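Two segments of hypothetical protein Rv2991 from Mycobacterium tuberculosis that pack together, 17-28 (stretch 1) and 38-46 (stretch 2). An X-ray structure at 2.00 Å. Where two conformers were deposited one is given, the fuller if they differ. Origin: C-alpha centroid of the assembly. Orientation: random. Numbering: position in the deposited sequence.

Stretch 1 17-28: DFVNSSRTGTLA
Stretch 2 38-46: LTAMWYAVI

Stretch 1 ends a helix at Ser21, leaves helical conformation at Ser22 (phi/psi -70/160, chi1 m) and leads into a strand that includes Gly25 to Ala28. Leu38 to Met41 run antiparallel to it, with N-to-C directions 146° apart and axes 4.7 Å apart at closest approach. The contact buries 749 Å², both sides summed.

Leu38 (-107/135) sits in a non-hydrogen-bonded pair with Ala28 (-117/127), CA to CA 4.7 Å. Its rotamer is m, t. This brings Leu38 CD2 to 3.4 Å from Ala28 CB, a tight apolar contact. Leu38 CA also lies 3.4 Å from Leu27 O, a CA-H...O contact.

Thr39 (-140/145, chi1 p) forms a hydrogen-bonded pair with Leu27 (-98/137, chi1 t, chi2 p), CA to CA 5.5 Å. Leu27 N donates to Thr39 O at 3.0 Å, and Thr39 N donates to Leu27 O at 3.1 Å. The side chains share a face, and Thr39 OG1 is 4.0 Å from Leu27 CB.

Ala40 (-91/123) pairs with Thr26 (-109/122, chi1 m) without backbone hydrogen bonds between them, CA to CA 4.6 Å. Both side chains lie on the same face as those of Ala28 and Leu38. Ala40 CA makes a CA-H...O contact with Gly25 O at 3.4 Å, and Ala40 CB is 4.1 Å from Thr24 CG2.

Met41, a selenomethionine (-124/134, rotamer m, m, m), pairs with Gly25 (-123/177), CA to CA 5.6 Å. Met41 N donates to Gly25 O at 2.9 Å and nearly straight, 172° at the hydrogen. Gly25 N returns a longer bond to Met41 O, 3.2 Å. Met41 CG meets Leu27 CB at 4.0 Å, on the face shared with Thr39.

Trp42 (-76/162, chi1 m, chi2 -5°) lies beside Arg23 and Thr24 (-133/130, chi1 m). Trp42 CA makes a CA-H...O contact with Arg23 O at 3.5 Å. Thr24 OG1 approaches the ring edge, 3.5 Å from Trp42 CD1. The Arg23 side chain (-111/-38, chi1 m, chi2 t, chi3 p, chi4 93°) brings Arg23 NH2 to 3.9 Å from Trp42 CZ2.

Tyr43 (-153/163, chi1 p, chi2 93°) reaches back to the helix end. There Tyr43 OH donates to Val19 O at 2.7 Å. Gly25 N lies at the ring edge, 4.2 Å from Tyr43 CE2. Ser22 CB is 3.3 Å from Tyr43 OH. Within stretch 1, Ser22 N donates to Phe18 O at 2.9 Å, and Ser22 OG donates to the same Phe18 O at 2.8 Å. Tyr43 CE1 touches Val19 CG1 (chi1 t) at 4.0 Å.

Ala44 begins the next strand and makes no contact. Val45 (-129/119, chi1 t) points toward stretch 1, with Val45 CG2 3.9 Å from Val19 CG1. Ile46 points away.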

ATOM      1  N   ASP A  17      -8.293   8.300   4.150  1.00 27.64           N
ATOM      2  CA  ASP A  17      -9.110   7.363   4.918  1.00 28.10           C
ATOM      3  C   ASP A  17      -9.030   5.960   4.383  1.00 26.49           C
ATOM      4  O   ASP A  17      -8.935   5.022   5.150  1.00 25.29           O
ATOM      5  CB  ASP A  17     -10.610   7.802   4.980  1.00 28.58           C
ATOM      6  CG  ASP A  17     -10.826   9.084   5.796  1.00 34.72           C
ATOM      7  OD1 ASP A  17      -9.817   9.654   6.318  1.00 40.32           O
ATOM      8  OD2 ASP A  17     -11.974   9.617   5.983  1.00 40.44           O
ATOM      9  N   PHE A  18      -9.024   5.822   3.063  1.00 26.12           N
ATOM     10  CA  PHE A  18      -9.003   4.514   2.420  1.00 24.67           C
ATOM     11  C   PHE A  18      -7.631   3.813   2.648  1.00 23.60           C
ATOM     12  O   PHE A  18      -7.579   2.628   2.944  1.00 22.87           O
ATOM     13  CB  PHE A  18      -9.351   4.635   0.912  1.00 24.36           C
ATOM     14  CG  PHE A  18      -9.476   3.324   0.206  1.00 21.79           C
ATOM     15  CD1 PHE A  18     -10.541   2.473   0.486  1.00 23.48           C
ATOM     16  CD2 PHE A  18      -8.527   2.934  -0.766  1.00 22.97           C
ATOM     17  CE1 PHE A  18     -10.682   1.243  -0.179  1.00 23.70           C
ATOM     18  CE2 PHE A  18      -8.639   1.727  -1.406  1.00 19.38           C
ATOM     19  CZ  PHE A  18      -9.725   0.856  -1.121  1.00 20.65           C
ATOM     20  N   VAL A  19      -6.545   4.558   2.533  1.00 22.80           N
ATOM     21  CA  VAL A  19      -5.192   4.025   2.801  1.00 23.40           C
ATOM     22  C   VAL A  19      -5.068   3.584   4.282  1.00 23.10           C
ATOM     23  O   VAL A  19      -4.484   2.553   4.563  1.00 23.45           O
ATOM     24  CB  VAL A  19      -4.112   5.049   2.462  1.00 23.75           C
ATOM     25  CG1 VAL A  19      -2.784   4.699   3.108  1.00 24.45           C
ATOM     26  CG2 VAL A  19      -3.900   5.193   0.917  1.00 25.07           C
ATOM     27  N   ASN A  20      -5.597   4.382   5.219  1.00 22.74           N
ATOM     28  CA  ASN A  20      -5.609   4.019   6.634  1.00 22.61           C
ATOM     29  C   ASN A  20      -6.514   2.859   6.948  1.00 22.49           C
ATOM     30  O   ASN A  20      -6.182   2.035   7.801  1.00 23.19           O
ATOM     31  CB  ASN A  20      -5.989   5.227   7.513  1.00 23.12           C
ATOM     32  CG  ASN A  20      -4.834   6.165   7.722  1.00 25.62           C
ATOM     33  OD1 ASN A  20      -4.941   7.396   7.502  1.00 32.94           O
ATOM     34  ND2 ASN A  20      -3.720   5.609   8.156  1.00 24.22           N
ATOM     35  N   SER A  21      -7.636   2.754   6.241  1.00 21.90           N
ATOM     36  CA  SER A  21      -8.585   1.680   6.478  1.00 23.22           C
ATOM     37  C   SER A  21      -8.267   0.335   5.860  1.00 22.91           C
ATOM     38  O   SER A  21      -8.590  -0.689   6.454  1.00 24.43           O
ATOM     39  CB  SER A  21      -9.963   2.087   5.976  1.00 23.71           C
ATOM     40  OG  SER A  21     -10.274   3.218   6.714  1.00 27.46           O
ATOM     41  N   SER A  22      -7.637   0.331   4.698  1.00 22.27           N
ATOM     42  CA  SER A  22      -7.268  -0.919   4.022  1.00 21.41           C
ATOM     43  C   SER A  22      -6.152  -1.671   4.747  1.00 21.65           C
ATOM     44  O   SER A  22      -5.402  -1.094   5.579  1.00 22.79           O
ATOM     45  CB  SER A  22      -6.891  -0.618   2.574  1.00 20.53           C
ATOM     46  OG  SER A  22      -7.945   0.072   1.904  1.00 18.29           O
ATOM     47  N   ARG A  23      -6.057  -2.965   4.446  1.00 20.67           N
ATOM     48  CA  ARG A  23      -5.073  -3.871   5.030  1.00 21.06           C
ATOM     49  C   ARG A  23      -3.989  -4.362   4.080  1.00 22.39           C
ATOM     50  O   ARG A  23      -2.806  -4.585   4.469  1.00 22.28           O
ATOM     51  CB  ARG A  23      -5.805  -5.095   5.579  1.00 20.96           C
ATOM     52  CG  ARG A  23      -6.529  -4.739   6.871  1.00 18.78           C
ATOM     53  CD  ARG A  23      -7.355  -5.830   7.509  1.00 20.94           C
ATOM     54  NE  ARG A  23      -6.556  -6.971   7.944  1.00 16.94           N
ATOM     55  CZ  ARG A  23      -6.057  -7.135   9.153  1.00 21.34           C
ATOM     56  NH1 ARG A  23      -6.260  -6.271  10.166  1.00 23.49           N
ATOM     57  NH2 ARG A  23      -5.404  -8.242   9.390  1.00 24.21           N
ATOM     58  N   THR A  24      -4.415  -4.603   2.846  1.00 23.35           N
ATOM     59  CA  THR A  24      -3.572  -5.220   1.819  1.00 23.66           C
ATOM     60  C   THR A  24      -3.636  -4.483   0.513  1.00 22.94           C
ATOM     61  O   THR A  24      -4.700  -4.218   0.007  1.00 25.05           O
ATOM     62  CB  THR A  24      -4.011  -6.677   1.528  1.00 24.44           C
ATOM     63  OG1 THR A  24      -4.075  -7.408   2.745  1.00 26.95           O
ATOM     64  CG2 THR A  24      -2.914  -7.441   0.699  1.00 25.11           C
ATOM     65  N   GLY A  25      -2.474  -4.176  -0.046  1.00 21.54           N
ATOM     66  CA  GLY A  25      -2.374  -3.765  -1.419  1.00 21.58           C
ATOM     67  C   GLY A  25      -1.436  -4.669  -2.201  1.00 20.31           C
ATOM     68  O   GLY A  25      -0.853  -5.561  -1.661  1.00 18.56           O
ATOM     69  N   THR A  26      -1.344  -4.397  -3.493  1.00 20.29           N
ATOM     70  CA  THR A  26      -0.426  -5.031  -4.419  1.00 18.80           C
ATOM     71  C   THR A  26       0.679  -4.081  -4.852  1.00 19.95           C
ATOM     72  O   THR A  26       0.420  -3.029  -5.412  1.00 16.10           O
ATOM     73  CB  THR A  26      -1.197  -5.494  -5.667  1.00 20.00           C
ATOM     74  OG1 THR A  26      -2.233  -6.424  -5.285  1.00 21.07           O
ATOM     75  CG2 THR A  26      -0.300  -6.303  -6.605  1.00 18.06           C
ATOM     76  N   LEU A  27       1.931  -4.495  -4.586  1.00 18.76           N
ATOM     77  CA  LEU A  27       3.089  -3.766  -4.985  1.00 17.74           C
ATOM     78  C   LEU A  27       3.611  -4.388  -6.266  1.00 17.63           C
ATOM     79  O   LEU A  27       3.599  -5.592  -6.403  1.00 14.08           O
ATOM     80  CB  LEU A  27       4.165  -3.863  -3.893  1.00 17.71           C
ATOM     81  CG  LEU A  27       5.541  -3.257  -4.214  1.00 16.99           C
ATOM     82  CD1 LEU A  27       5.483  -1.760  -4.156  1.00 18.97           C
ATOM     83  CD2 LEU A  27       6.551  -3.813  -3.282  1.00 17.81           C
ATOM     84  N   ALA A  28       3.997  -3.549  -7.222  1.00 17.43           N
ATOM     85  CA  ALA A  28       4.768  -3.988  -8.378  1.00 18.54           C
ATOM     86  C   ALA A  28       6.130  -3.296  -8.352  1.00 18.96           C
ATOM     87  O   ALA A  28       6.192  -2.081  -8.346  1.00 19.78           O
ATOM     88  CB  ALA A  28       4.066  -3.628  -9.684  1.00 18.79           C
ATOM     89  N   LEU A  38       5.123  -8.933  -8.811  1.00 19.52           N
ATOM     90  CA  LEU A  38       3.987  -8.608  -7.956  1.00 18.94           C
ATOM     91  C   LEU A  38       3.979  -9.310  -6.610  1.00 19.93           C
ATOM     92  O   LEU A  38       4.184 -10.518  -6.546  1.00 19.19           O
ATOM     93  CB  LEU A  38       2.705  -8.955  -8.671  1.00 18.64           C
ATOM     94  CG  LEU A  38       2.422  -8.319 -10.031  1.00 20.68           C
ATOM     95  CD1 LEU A  38       0.999  -8.714 -10.538  1.00 19.18           C
ATOM     96  CD2 LEU A  38       2.683  -6.760 -10.027  1.00 18.68           C
ATOM     97  N   THR A  39       3.681  -8.566  -5.533  1.00 19.69           N
ATOM     98  CA  THR A  39       3.521  -9.165  -4.193  1.00 19.25           C
ATOM     99  C   THR A  39       2.346  -8.495  -3.481  1.00 20.37           C
ATOM    100  O   THR A  39       2.067  -7.329  -3.712  1.00 19.13           O
ATOM    101  CB  THR A  39       4.801  -9.009  -3.339  0.65 20.72           C
ATOM    102  OG1 THR A  39       5.000  -7.631  -3.012  0.65 21.96           O
ATOM    103  CG2 THR A  39       6.078  -9.411  -4.104  0.65 19.52           C
ATOM    104  N   ALA A  40       1.597  -9.255  -2.672  1.00 21.02           N
ATOM    105  CA  ALA A  40       0.537  -8.708  -1.850  1.00 21.91           C
ATOM    106  C   ALA A  40       1.153  -8.348  -0.476  1.00 22.04           C
ATOM    107  O   ALA A  40       1.736  -9.203   0.173  1.00 23.45           O
ATOM    108  CB  ALA A  40      -0.511  -9.709  -1.668  1.00 22.77           C
HETATM  109  N   MSE A  41       1.031  -7.088  -0.066  1.00 21.42           N
HETATM  110  CA  MSE A  41       1.789  -6.524   1.047  1.00 20.97           C
HETATM  111  C   MSE A  41       0.808  -5.934   2.104  1.00 20.28           C
HETATM  112  O   MSE A  41      -0.089  -5.214   1.750  1.00 18.39           O
HETATM  113  CB  MSE A  41       2.699  -5.362   0.544  1.00 21.11           C
HETATM  114  CG  MSE A  41       3.896  -5.765  -0.392  1.00 23.14           C
HETATM  115 SE   MSE A  41       5.012  -7.012   0.519  0.50 30.41          SE
HETATM  116  CE  MSE A  41       5.981  -5.758   1.572  1.00 29.58           C
ATOM    117  N   TRP A  42       1.043  -6.231   3.383  1.00 20.00           N
ATOM    118  CA  TRP A  42       0.618  -5.361   4.472  1.00 20.15           C
ATOM    119  C   TRP A  42       1.546  -4.177   4.534  1.00 20.03           C
ATOM    120  O   TRP A  42       2.628  -4.195   3.966  1.00 20.87           O
ATOM    121  CB  TRP A  42       0.652  -6.056   5.801  1.00 20.46           C
ATOM    122  CG  TRP A  42      -0.426  -7.076   5.973  1.00 23.22           C
ATOM    123  CD1 TRP A  42      -1.447  -7.361   5.118  1.00 27.02           C
ATOM    124  CD2 TRP A  42      -0.594  -7.933   7.094  1.00 26.45           C
ATOM    125  NE1 TRP A  42      -2.240  -8.360   5.639  1.00 28.55           N
ATOM    126  CE2 TRP A  42      -1.741  -8.720   6.860  1.00 29.57           C
ATOM    127  CE3 TRP A  42       0.096  -8.102   8.299  1.00 30.93           C
ATOM    128  CZ2 TRP A  42      -2.197  -9.685   7.777  1.00 31.62           C
ATOM    129  CZ3 TRP A  42      -0.367  -9.071   9.228  1.00 30.60           C
ATOM    130  CH2 TRP A  42      -1.485  -9.841   8.951  1.00 33.24           C
ATOM    131  N   TYR A  43       1.114  -3.129   5.208  1.00 20.06           N
ATOM    132  CA  TYR A  43       1.895  -1.907   5.177  1.00 18.55           C
ATOM    133  C   TYR A  43       1.744  -1.043   6.377  1.00 18.51           C
ATOM    134  O   TYR A  43       0.784  -1.188   7.201  1.00 19.55           O
ATOM    135  CB  TYR A  43       1.624  -1.123   3.878  1.00 18.70           C
ATOM    136  CG  TYR A  43       0.211  -0.701   3.677  1.00 16.94           C
ATOM    137  CD1 TYR A  43      -0.234   0.561   4.098  1.00 15.78           C
ATOM    138  CD2 TYR A  43      -0.699  -1.553   3.063  1.00 10.06           C
ATOM    139  CE1 TYR A  43      -1.582   0.951   3.893  1.00 18.33           C
ATOM    140  CE2 TYR A  43      -2.042  -1.146   2.848  1.00 16.59           C
ATOM    141  CZ  TYR A  43      -2.465   0.093   3.263  1.00 15.69           C
ATOM    142  OH  TYR A  43      -3.788   0.454   3.052  1.00 21.22           O
ATOM    143  N   ALA A  44       2.713  -0.141   6.477  1.00 17.72           N
ATOM    144  CA  ALA A  44       2.690   0.952   7.423  1.00 18.60           C
ATOM    145  C   ALA A  44       2.222   2.239   6.774  1.00 19.61           C
ATOM    146  O   ALA A  44       2.314   2.412   5.539  1.00 21.10           O
ATOM    147  CB  ALA A  44       4.062   1.151   8.077  1.00 17.21           C
ATOM    148  N   VAL A  45       1.705   3.136   7.615  1.00 20.93           N
ATOM    149  CA  VAL A  45       1.332   4.492   7.205  1.00 20.81           C
ATOM    150  C   VAL A  45       1.963   5.512   8.146  1.00 22.65           C
ATOM    151  O   VAL A  45       1.691   5.508   9.362  1.00 23.45           O
ATOM    152  CB  VAL A  45      -0.214   4.721   7.169  1.00 19.86           C
ATOM    153  CG1 VAL A  45      -0.518   6.039   6.529  1.00 18.06           C
ATOM    154  CG2 VAL A  45      -0.963   3.583   6.377  1.00 19.83           C
ATOM    155  N   ILE A  46       2.796   6.386   7.610  1.00 23.70           N
ATOM    156  CA  ILE A  46       3.528   7.361   8.419  1.00 25.05           C
ATOM    157  C   ILE A  46       3.498   8.746   7.752  1.00 26.54           C
ATOM    158  O   ILE A  46       3.941   8.894   6.626  1.00 24.79           O
ATOM    159  CB  ILE A  46       4.971   6.919   8.561  1.00 25.84           C
ATOM    160  CG1 ILE A  46       5.041   5.532   9.221  1.00 27.70           C
ATOM    161  CG2 ILE A  46       5.782   7.981   9.335  1.00 24.20           C
ATOM    162  CD1 ILE A  46       6.327   4.879   9.039  1.00 29.44           C
TER